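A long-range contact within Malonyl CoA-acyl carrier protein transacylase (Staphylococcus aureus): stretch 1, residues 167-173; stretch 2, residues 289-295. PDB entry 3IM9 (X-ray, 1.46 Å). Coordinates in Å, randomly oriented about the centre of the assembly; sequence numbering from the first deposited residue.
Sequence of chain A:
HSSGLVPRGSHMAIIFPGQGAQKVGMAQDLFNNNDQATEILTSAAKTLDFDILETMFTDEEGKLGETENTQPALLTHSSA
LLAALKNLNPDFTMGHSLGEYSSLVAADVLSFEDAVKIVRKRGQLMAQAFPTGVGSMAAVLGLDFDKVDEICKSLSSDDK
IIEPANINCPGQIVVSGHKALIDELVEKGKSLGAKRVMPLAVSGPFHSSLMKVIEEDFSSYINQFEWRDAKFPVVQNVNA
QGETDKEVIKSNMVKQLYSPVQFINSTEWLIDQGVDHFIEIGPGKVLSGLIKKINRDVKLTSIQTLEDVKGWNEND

Stretch 1 (167-173) INCPGQI
Stretch 2, residues 289-295: GLIKKIN

Strand 167-169 leads into a type II beta turn from Cys169 to Gln172, and strand 172-173 runs back; helix 289-294 packs across the first strand, axes 7.5 Å apart at closest and 71° between N-to-C directions. Register is set by Cys169 and Leu290, CA atoms 5.4 Å apart. Gln172 N donates to Cys169 O (2.9 Å), closing the turn, and Asn168 N to Gln172 O (3.2 Å), pairing the two strands. Gly171, at phi/psi 86/4, occupies a position where a CB would jam against the carbonyl O of Pro170.

No hydrogen bond joins the stretches; packing does the work. Cys169, extended at -162/167, points toward the helix, and its p rotamer (67°) sets SG 3.6 Å from Leu290 CD2 and 3.6 Å from Lys293 CD. Lys293 (m, t, t, then chi4 148°) thus contributes its aliphatic chain while remaining exposed. Leu290, mt with CA-to-CB toward the strand, also brings CD1 to 3.8 Å from Asn168 CB (Asn168 chi1 m). Gln172 extends with chi1 and chi2 both t, which brings its amide end against Leu290 CD2.

Ile294 starts sideways, but m, t (-68°, 161°) carries its end inward: CD1 lies 3.6 Å from Asn168 O, which is buried without a polar partner, and CG1 3.9 Å from Pro170 CD. Pro170 CD also sits 3.7 Å from Lys293 O.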

ATOM      1  N   ILE A 167       3.252  -3.318   9.673  1.00 11.83           N
ATOM      2  CA  ILE A 167       2.527  -3.858  10.816  1.00 12.30           C
ATOM      3  C   ILE A 167       1.125  -4.238  10.293  1.00 11.81           C
ATOM      4  O   ILE A 167       0.266  -3.407  10.186  1.00 11.25           O
ATOM      5  CB  ILE A 167       2.393  -2.778  11.920  1.00 12.81           C
ATOM      6  CG1 ILE A 167       3.775  -2.149  12.283  1.00 19.43           C
ATOM      7  CG2 ILE A 167       1.804  -3.436  13.135  1.00 13.38           C
ATOM      8  CD1 ILE A 167       4.867  -3.039  12.635  1.00 24.92           C
ATOM      9  N   ASN A 168       1.015  -5.459   9.835  1.00 10.25           N
ATOM     10  CA  ASN A 168      -0.102  -5.880   8.953  1.00  9.99           C
ATOM     11  C   ASN A 168      -1.307  -6.435   9.659  1.00 12.09           C
ATOM     12  O   ASN A 168      -2.415  -5.994   9.368  1.00 12.01           O
ATOM     13  CB  ASN A 168       0.422  -6.852   7.870  1.00 10.41           C
ATOM     14  CG  ASN A 168       1.341  -6.144   6.871  1.00  9.45           C
ATOM     15  OD1 ASN A 168       1.389  -4.915   6.817  1.00 11.11           O
ATOM     16  ND2 ASN A 168       2.008  -6.942   6.028  1.00 11.56           N
ATOM     17  N   CYS A 169      -1.128  -7.449  10.493  1.00 11.61           N
ATOM     18  CA  CYS A 169      -2.251  -8.008  11.277  1.00 13.19           C
ATOM     19  C   CYS A 169      -1.621  -8.788  12.406  1.00 14.00           C
ATOM     20  O   CYS A 169      -0.419  -9.004  12.433  1.00 14.03           O
ATOM     21  CB  CYS A 169      -3.169  -8.887  10.417  1.00 14.34           C
ATOM     22  SG  CYS A 169      -2.425 -10.418   9.800  1.00 13.81           S
ATOM     23  N   PRO A 170      -2.386  -9.174  13.400  1.00 14.22           N
ATOM     24  CA  PRO A 170      -1.821 -10.057  14.432  1.00 15.94           C
ATOM     25  C   PRO A 170      -1.182 -11.249  13.808  1.00 14.42           C
ATOM     26  O   PRO A 170      -1.816 -11.970  12.960  1.00 14.45           O
ATOM     27  CB  PRO A 170      -3.087 -10.490  15.207  1.00 16.46           C
ATOM     28  CG  PRO A 170      -3.970  -9.301  15.112  1.00 17.66           C
ATOM     29  CD  PRO A 170      -3.837  -8.904  13.600  1.00 15.24           C
ATOM     30  N   GLY A 171       0.114 -11.470  14.140  1.00 15.29           N
ATOM     31  CA  GLY A 171       0.867 -12.608  13.579  1.00 14.53           C
ATOM     32  C   GLY A 171       1.516 -12.359  12.236  1.00 13.43           C
ATOM     33  O   GLY A 171       1.996 -13.262  11.642  1.00 13.63           O
ATOM     34  N   GLN A 172       1.420 -11.104  11.712  1.00 13.32           N
ATOM     35  CA  GLN A 172       2.147 -10.864  10.453  1.00 12.10           C
ATOM     36  C   GLN A 172       2.784  -9.471  10.553  1.00 11.47           C
ATOM     37  O   GLN A 172       2.121  -8.439  10.428  1.00 11.21           O
ATOM     38  CB  GLN A 172       1.214 -10.926   9.262  1.00 12.10           C
ATOM     39  CG  GLN A 172       2.024 -10.674   7.922  1.00 12.80           C
ATOM     40  CD  GLN A 172       1.114 -10.652   6.723  1.00 12.38           C
ATOM     41  OE1 GLN A 172       0.311 -11.633   6.491  1.00 17.38           O
ATOM     42  NE2 GLN A 172       1.243  -9.663   5.929  1.00 10.00           N
ATOM     43  N   ILE A 173       4.120  -9.438  10.781  1.00  9.95           N
ATOM     44  CA  ILE A 173       4.903  -8.199  10.920  1.00 10.89           C
ATOM     45  C   ILE A 173       6.061  -8.338   9.965  1.00 10.09           C
ATOM     46  O   ILE A 173       6.853  -9.251  10.115  1.00 10.72           O
ATOM     47  CB  ILE A 173       5.440  -7.981  12.381  1.00 10.41           C
ATOM     48  CG1 ILE A 173       4.265  -7.991  13.439  1.00 16.14           C
ATOM     49  CG2 ILE A 173       6.238  -6.665  12.436  1.00 11.07           C
ATOM     50  CD1 ILE A 173       3.157  -7.049  13.199  1.00 17.56           C
ATOM     51  N   GLY A 289      -7.890  -9.885   3.718  1.00 11.07           N
ATOM     52  CA  GLY A 289      -7.396 -10.954   4.624  1.00 12.43           C
ATOM     53  C   GLY A 289      -6.808 -10.411   5.893  1.00 12.48           C
ATOM     54  O   GLY A 289      -6.955 -11.013   6.934  1.00 14.58           O
ATOM     55  N   LEU A 290      -6.084  -9.297   5.806  1.00 10.96           N
ATOM     56  CA  LEU A 290      -5.465  -8.723   6.978  1.00 11.53           C
ATOM     57  C   LEU A 290      -6.595  -8.185   7.860  1.00 12.30           C
ATOM     58  O   LEU A 290      -6.502  -8.317   9.074  1.00 13.68           O
ATOM     59  CB  LEU A 290      -4.538  -7.546   6.604  1.00 11.69           C
ATOM     60  CG  LEU A 290      -3.327  -7.992   5.715  1.00 10.19           C
ATOM     61  CD1 LEU A 290      -2.499  -6.708   5.446  1.00 11.14           C
ATOM     62  CD2 LEU A 290      -2.429  -9.040   6.425  1.00 14.28           C
ATOM     63  N   ILE A 291      -7.571  -7.493   7.279  1.00 12.00           N
ATOM     64  CA  ILE A 291      -8.641  -6.918   8.146  1.00 13.92           C
ATOM     65  C   ILE A 291      -9.425  -8.015   8.847  1.00 15.02           C
ATOM     66  O   ILE A 291      -9.765  -7.833  10.025  1.00 14.95           O
ATOM     67  CB  ILE A 291      -9.509  -5.982   7.374  1.00 13.67           C
ATOM     68  CG1 ILE A 291      -8.662  -4.773   6.973  1.00 14.59           C
ATOM     69  CG2 ILE A 291     -10.712  -5.505   8.238  1.00 12.80           C
ATOM     70  CD1 ILE A 291      -9.355  -3.793   6.018  1.00 15.47           C
ATOM     71  N   LYS A 292      -9.675  -9.130   8.160  1.00 14.99           N
ATOM     72  CA  LYS A 292     -10.376 -10.249   8.785  1.00 17.52           C
ATOM     73  C   LYS A 292      -9.654 -10.721  10.042  1.00 17.98           C
ATOM     74  O   LYS A 292     -10.321 -11.101  11.019  1.00 18.92           O
ATOM     75  CB  LYS A 292     -10.530 -11.392   7.756  1.00 16.68           C
ATOM     76  CG  LYS A 292     -11.241 -12.677   8.310  1.00 22.35           C
ATOM     77  CD  LYS A 292     -12.613 -12.446   8.877  1.00 29.21           C
ATOM     78  CE  LYS A 292     -13.624 -12.024   7.758  1.00 31.79           C
ATOM     79  NZ  LYS A 292     -14.961 -11.716   8.358  1.00 31.39           N
ATOM     80  N   LYS A 293      -8.337 -10.696  10.074  1.00 15.54           N
ATOM     81  CA  LYS A 293      -7.566 -11.110  11.247  1.00 16.94           C
ATOM     82  C   LYS A 293      -7.557 -10.057  12.315  1.00 17.83           C
ATOM     83  O   LYS A 293      -7.282 -10.332  13.459  1.00 19.57           O
ATOM     84  CB  LYS A 293      -6.111 -11.475  10.841  1.00 16.25           C
ATOM     85  CG  LYS A 293      -6.064 -12.824  10.056  1.00 26.71           C
ATOM     86  CD  LYS A 293      -4.700 -13.133   9.305  1.00 36.55           C
ATOM     87  CE  LYS A 293      -4.840 -14.087   8.040  1.00 42.31           C
ATOM     88  NZ  LYS A 293      -3.856 -13.837   6.900  1.00 42.31           N
ATOM     89  N   ILE A 294      -7.793  -8.819  11.924  1.00 15.57           N
ATOM     90  CA  ILE A 294      -7.864  -7.674  12.874  1.00 15.68           C
ATOM     91  C   ILE A 294      -9.250  -7.626  13.542  1.00 18.11           C
ATOM     92  O   ILE A 294      -9.354  -7.371  14.756  1.00 18.45           O
ATOM     93  CB  ILE A 294      -7.555  -6.321  12.179  1.00 16.39           C
ATOM     94  CG1 ILE A 294      -6.054  -6.326  11.768  1.00 14.52           C
ATOM     95  CG2 ILE A 294      -7.836  -5.072  13.142  1.00 13.51           C
ATOM     96  CD1 ILE A 294      -5.701  -5.293  10.681  1.00 14.15           C
ATOM     97  N   ASN A 295     -10.303  -7.730  12.731  1.00 17.63           N
ATOM     98  CA  ASN A 295     -11.677  -7.665  13.262  1.00 16.81           C
ATOM     99  C   ASN A 295     -12.567  -8.555  12.426  1.00 18.53           C
ATOM    100  O   ASN A 295     -12.759  -8.337  11.218  1.00 16.69           O
ATOM    101  CB  ASN A 295     -12.183  -6.211  13.273  1.00 16.70           C
ATOM    102  CG  ASN A 295     -13.548  -6.110  13.896  1.00 19.53           C
ATOM    103  OD1 ASN A 295     -14.495  -6.802  13.439  1.00 19.91           O
ATOM    104  ND2 ASN A 295     -13.679  -5.187  14.861  1.00 21.22           N
TER